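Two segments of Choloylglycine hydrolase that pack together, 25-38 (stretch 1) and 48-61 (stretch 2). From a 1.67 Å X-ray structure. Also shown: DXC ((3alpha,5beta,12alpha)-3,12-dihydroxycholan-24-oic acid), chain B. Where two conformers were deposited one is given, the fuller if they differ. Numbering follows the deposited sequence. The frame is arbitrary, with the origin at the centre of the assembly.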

# COMPACT_ATOMS: atom_id res chain seq x y z
N SER A 25 10.53 0.03 30.90
CA SER A 25 11.90 -0.30 31.28
C SER A 25 11.90 -1.64 32.00
O SER A 25 11.01 -1.91 32.81
N PHE A 26 12.89 -2.48 31.70
CA PHE A 26 13.05 -3.74 32.44
C PHE A 26 14.28 -3.74 33.36
O PHE A 26 14.91 -4.78 33.57
N ASN A 27 14.56 -2.57 33.94
CA ASN A 27 15.72 -2.37 34.82
C ASN A 27 17.00 -2.95 34.21
O ASN A 27 17.78 -3.63 34.89
N GLN A 28 17.20 -2.68 32.93
CA GLN A 28 18.28 -3.29 32.17
C GLN A 28 19.65 -2.71 32.48
O GLN A 28 19.79 -1.53 32.81
N SER A 29 20.65 -3.58 32.39
CA SER A 29 22.05 -3.19 32.40
C SER A 29 22.78 -4.14 31.46
O SER A 29 22.22 -5.17 31.05
N ILE A 30 24.00 -3.80 31.10
CA ILE A 30 24.83 -4.70 30.31
C ILE A 30 25.56 -5.61 31.30
O ILE A 30 26.32 -5.14 32.15
N ILE A 31 25.30 -6.91 31.18
CA ILE A 31 25.76 -7.90 32.16
C ILE A 31 26.87 -8.78 31.59
O ILE A 31 26.73 -9.36 30.52
N PHE A 32 27.97 -8.85 32.34
CA PHE A 32 29.07 -9.76 32.03
C PHE A 32 29.11 -10.90 33.05
O PHE A 32 29.11 -10.65 34.26
N ILE A 33 29.14 -12.13 32.55
CA ILE A 33 29.29 -13.31 33.40
C ILE A 33 30.54 -14.08 32.97
O ILE A 33 30.65 -14.48 31.81
N PRO A 34 31.49 -14.29 33.90
CA PRO A 34 32.72 -15.02 33.58
C PRO A 34 32.49 -16.52 33.46
O PRO A 34 31.38 -17.01 33.72
N ARG A 35 33.53 -17.25 33.05
CA ARG A 35 33.50 -18.71 32.97
C ARG A 35 33.31 -19.32 34.35
O ARG A 35 33.69 -18.72 35.36
N ASN A 36 32.73 -20.52 34.39
CA ASN A 36 32.59 -21.31 35.62
C ASN A 36 31.83 -20.58 36.74
O ASN A 36 32.11 -20.77 37.93
N PHE A 37 30.87 -19.74 36.35
CA PHE A 37 30.04 -19.02 37.32
C PHE A 37 28.69 -19.70 37.51
O PHE A 37 27.95 -19.90 36.54
N LYS A 38 28.39 -20.05 38.75
CA LYS A 38 27.15 -20.74 39.09
C LYS A 38 26.01 -19.76 39.34
O LYS A 38 26.05 -18.97 40.29
N LEU A 48 22.57 -23.09 36.92
CA LEU A 48 23.31 -23.09 35.66
C LEU A 48 24.73 -22.59 35.91
O LEU A 48 24.93 -21.51 36.47
N THR A 49 25.71 -23.39 35.51
CA THR A 49 27.11 -23.00 35.60
C THR A 49 27.65 -22.77 34.20
O THR A 49 27.62 -23.67 33.35
N THR A 50 28.13 -21.56 33.95
CA THR A 50 28.61 -21.16 32.62
C THR A 50 29.86 -21.93 32.22
O THR A 50 30.77 -22.12 33.03
N LYS A 51 29.88 -22.41 30.98
CA LYS A 51 31.09 -22.96 30.39
C LYS A 51 31.87 -21.82 29.73
O LYS A 51 33.09 -21.71 29.90
N TYR A 52 31.15 -20.98 29.00
CA TYR A 52 31.74 -19.83 28.32
C TYR A 52 31.30 -18.52 28.98
O TYR A 52 30.20 -18.42 29.53
N ALA A 53 32.18 -17.52 28.92
CA ALA A 53 31.88 -16.18 29.41
C ALA A 53 30.82 -15.52 28.51
O ALA A 53 30.81 -15.75 27.31
N VAL A 54 29.96 -14.72 29.12
CA VAL A 54 28.80 -14.13 28.44
C VAL A 54 28.75 -12.62 28.63
O VAL A 54 29.07 -12.11 29.71
N LEU A 55 28.37 -11.90 27.58
CA LEU A 55 28.11 -10.46 27.66
C LEU A 55 26.86 -10.09 26.88
O LEU A 55 26.70 -10.48 25.72
N GLY A 56 25.97 -9.33 27.52
CA GLY A 56 24.76 -8.85 26.84
C GLY A 56 23.85 -7.99 27.69
O GLY A 56 24.13 -7.75 28.87
N MET A 57 22.76 -7.52 27.08
CA MET A 57 21.76 -6.74 27.80
C MET A 57 20.81 -7.66 28.53
O MET A 57 20.31 -8.64 27.97
N GLY A 58 20.55 -7.35 29.80
CA GLY A 58 19.59 -8.11 30.58
C GLY A 58 19.28 -7.43 31.90
O GLY A 58 19.54 -6.24 32.07
N THR A 59 18.72 -8.20 32.82
CA THR A 59 18.44 -7.70 34.16
C THR A 59 18.65 -8.80 35.20
O THR A 59 18.61 -9.99 34.87
N ILE A 60 18.91 -8.39 36.43
CA ILE A 60 19.05 -9.33 37.54
C ILE A 60 17.76 -9.30 38.36
O ILE A 60 17.51 -8.35 39.11
N PHE A 61 16.95 -10.33 38.18
CA PHE A 61 15.63 -10.42 38.80
C PHE A 61 15.65 -11.48 39.88
O PHE A 61 15.99 -12.64 39.61

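Ser25 (t) makes no contact with stretch 2; its OG accepts from Asn27 N at 3.3 Å. Phe26 (p) leaves sideways, and its ring end comes nearer stretch 2. Thr59 CG2 sits at the ring edge, 4.2 Å from Phe26 CD1. DXC C24 lies over one ring face, 3.7 Å from Phe26 CZ. Gln28 (p) turns its end away, and its OE1 accepts from Phe26 N at 2.9 Å.

Ser29 to Ile33 pair antiparallel with Val54 to Gly58. In each extended strand, side chains alternate between the two faces. Ile30 (m) shares a face with Phe32, Leu55 and Met57. Its CG2 is 3.7 Å from Leu55 CD1, and its CG1 is 3.9 Å from Met57 SD. Ile31 (m, t) points to the other face, where Gly56 and Gly58 carry no side chains. Its CD1 lies over the backbone, 3.5 Å from Gly58 C, and reaches Ile60 CG1 at 4.1 Å. Phe32 (t) has Leu55 CD1 at its ring edge. Ile33 (m, t) packs beside Val54 (t), CB to CB 4.4 Å.

Thr50 (p) points toward stretch 1. Its OG1 donates to Pro34 O at 2.7 Å and accepts from Phe37 N at 3.0 Å, so one hydroxyl bonds to the backbone of both Pro34 and Phe37. Arg35 (m) lays CG 3.7 Å from Lys51 O. Asn36 (t) points away; its ND2 donates to water 1 at 2.8 Å.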

# COMPACT_ATOMS: atom_id res chain seq x y z
CB SER A 25 12.49 0.78 32.18
OG SER A 25 13.69 0.35 32.80
CB PHE A 26 12.99 -4.98 31.51
CG PHE A 26 14.08 -5.05 30.47
CD1 PHE A 26 15.15 -5.93 30.63
CD2 PHE A 26 14.01 -4.29 29.30
CE1 PHE A 26 16.14 -6.03 29.66
CE2 PHE A 26 15.00 -4.38 28.33
CZ PHE A 26 16.07 -5.25 28.51
CB ASN A 27 15.46 -2.96 36.21
CG ASN A 27 14.33 -2.26 36.94
OD1 ASN A 27 14.14 -1.05 36.81
ND2 ASN A 27 13.58 -3.03 37.73
CB GLN A 28 18.01 -3.22 30.66
CG GLN A 28 17.82 -1.82 30.08
CD GLN A 28 16.36 -1.43 29.95
OE1 GLN A 28 15.56 -1.62 30.87
NE2 GLN A 28 16.01 -0.87 28.80
CB SER A 29 22.63 -3.28 33.81
OG SER A 29 22.63 -4.61 34.29
CB ILE A 30 25.82 -3.95 29.38
CG1 ILE A 30 25.06 -3.03 28.41
CG2 ILE A 30 26.65 -4.94 28.58
CD1 ILE A 30 24.71 -1.65 28.98
CB ILE A 31 24.58 -8.80 32.64
CG1 ILE A 31 23.46 -7.94 33.24
CG2 ILE A 31 25.06 -9.85 33.64
CD1 ILE A 31 22.17 -8.70 33.47
CB PHE A 32 30.42 -9.02 32.02
CG PHE A 32 31.62 -9.93 31.92
CD1 PHE A 32 32.02 -10.43 30.69
CD2 PHE A 32 32.34 -10.28 33.06
CE1 PHE A 32 33.12 -11.28 30.58
CE2 PHE A 32 33.45 -11.12 32.96
CZ PHE A 32 33.84 -11.62 31.72
CB ILE A 33 28.05 -14.25 33.33
CG1 ILE A 33 26.75 -13.46 33.54
CG2 ILE A 33 28.17 -15.37 34.37
CD1 ILE A 33 25.48 -14.27 33.30
CB PRO A 34 33.62 -14.71 34.78
CG PRO A 34 32.68 -14.48 35.91
CD PRO A 34 31.46 -13.83 35.31
CB ARG A 35 34.81 -19.25 32.39
CG ARG A 35 35.15 -18.80 30.99
CD ARG A 35 36.64 -18.98 30.76
NE ARG A 35 37.07 -18.59 29.41
CZ ARG A 35 38.33 -18.37 29.06
NH1 ARG A 35 39.31 -18.50 29.94
NH2 ARG A 35 38.61 -18.03 27.81
CB ASN A 36 33.97 -21.80 36.10
CG ASN A 36 33.87 -22.94 37.11
OD1 ASN A 36 34.41 -22.84 38.21
ND2 ASN A 36 33.18 -24.01 36.74
CB PHE A 37 29.85 -17.55 36.92
CG PHE A 37 29.19 -16.72 37.99
CD1 PHE A 37 29.96 -16.10 38.98
CD2 PHE A 37 27.81 -16.57 38.03
CE1 PHE A 37 29.36 -15.33 39.97
CE2 PHE A 37 27.20 -15.82 39.03
CZ PHE A 37 27.97 -15.19 40.00
CB LYS A 38 27.37 -21.66 40.30
CG LYS A 38 26.15 -22.47 40.73
CD LYS A 38 26.49 -23.53 41.78
CE LYS A 38 27.10 -22.94 43.05
NZ LYS A 38 26.18 -22.00 43.76
CB LEU A 48 22.60 -22.22 34.61
CG LEU A 48 23.25 -22.08 33.23
CD1 LEU A 48 22.20 -22.07 32.13
CD2 LEU A 48 24.14 -20.84 33.14
CB THR A 49 27.96 -24.06 36.35
OG1 THR A 49 27.40 -24.30 37.65
CG2 THR A 49 29.39 -23.58 36.52
CB THR A 50 28.90 -19.65 32.53
OG1 THR A 50 29.89 -19.28 33.51
CG2 THR A 50 27.63 -18.83 32.77
CB LYS A 51 30.76 -24.05 29.37
CG LYS A 51 31.97 -24.70 28.71
CD LYS A 51 31.56 -25.71 27.65
CE LYS A 51 32.78 -26.29 26.94
NZ LYS A 51 32.39 -27.30 25.92
CB TYR A 52 31.35 -19.82 26.84
CG TYR A 52 31.72 -21.09 26.10
CD1 TYR A 52 33.06 -21.46 25.96
CD2 TYR A 52 30.75 -21.91 25.53
CE1 TYR A 52 33.42 -22.62 25.27
CE2 TYR A 52 31.09 -23.07 24.84
CZ TYR A 52 32.43 -23.42 24.72
OH TYR A 52 32.78 -24.56 24.04
CB ALA A 53 33.13 -15.33 29.45
CB VAL A 54 27.47 -14.77 28.96
CG1 VAL A 54 26.25 -14.11 28.32
CG2 VAL A 54 27.45 -16.27 28.71
CB LEU A 55 29.31 -9.65 27.13
CG LEU A 55 29.19 -8.12 27.19
CD1 LEU A 55 29.26 -7.62 28.63
CD2 LEU A 55 30.26 -7.45 26.33
CB MET A 57 20.98 -5.85 26.83
CG MET A 57 20.15 -4.76 27.52
SD MET A 57 21.15 -3.37 28.10
CE MET A 57 21.46 -2.51 26.56
CB THR A 59 17.02 -7.09 34.27
OG1 THR A 59 16.87 -6.45 35.54
CG2 THR A 59 15.93 -8.15 34.10
CB ILE A 60 20.30 -9.03 38.40
CG1 ILE A 60 21.56 -9.04 37.52
CG2 ILE A 60 20.44 -10.06 39.52
CD1 ILE A 60 22.77 -8.35 38.13
CB PHE A 61 14.57 -10.74 37.74
CG PHE A 61 13.15 -10.54 38.21
CD1 PHE A 61 12.53 -9.30 38.06
CD2 PHE A 61 12.44 -11.59 38.77
CE1 PHE A 61 11.21 -9.11 38.49
CE2 PHE A 61 11.12 -11.41 39.20
CZ PHE A 61 10.51 -10.17 39.06
C1 DXC B . 8.06 -10.56 34.05
C2 DXC B . 8.83 -11.77 33.52
C3 DXC B . 10.29 -11.83 34.01
C4 DXC B . 11.07 -10.52 33.80
C5 DXC B . 10.25 -9.34 34.32
C6 DXC B . 8.83 -9.27 33.77
C7 DXC B . 10.99 -13.05 33.39
C8 DXC B . 11.37 -12.86 31.92
C9 DXC B . 12.07 -11.54 31.62
C10 DXC B . 11.38 -10.33 32.29
C11 DXC B . 12.09 -11.26 30.12
C12 DXC B . 12.82 -9.98 29.71
C13 DXC B . 12.18 -8.77 30.41
C14 DXC B . 12.06 -9.00 31.93
C15 DXC B . 12.58 -12.35 29.16
C16 DXC B . 12.86 -11.57 27.87
C17 DXC B . 12.63 -10.08 28.19
C18 DXC B . 12.37 -10.55 34.60
C19 DXC B . 13.42 -9.15 27.23
O1 DXC B . 10.89 -8.47 29.86
O2 DXC B . 6.78 -10.50 33.41
C20 DXC B . 14.32 -10.03 30.08
C21 DXC B . 12.92 -9.27 25.79
C22 DXC B . 11.44 -8.91 25.63
C23 DXC B . 11.09 -8.49 24.22
O3 DXC B . 12.00 -8.32 23.38
O4 DXC B . 9.88 -8.33 23.94
C24 DXC B . 13.42 -7.67 27.64
O HOH W 1 32.60 -24.71 34.09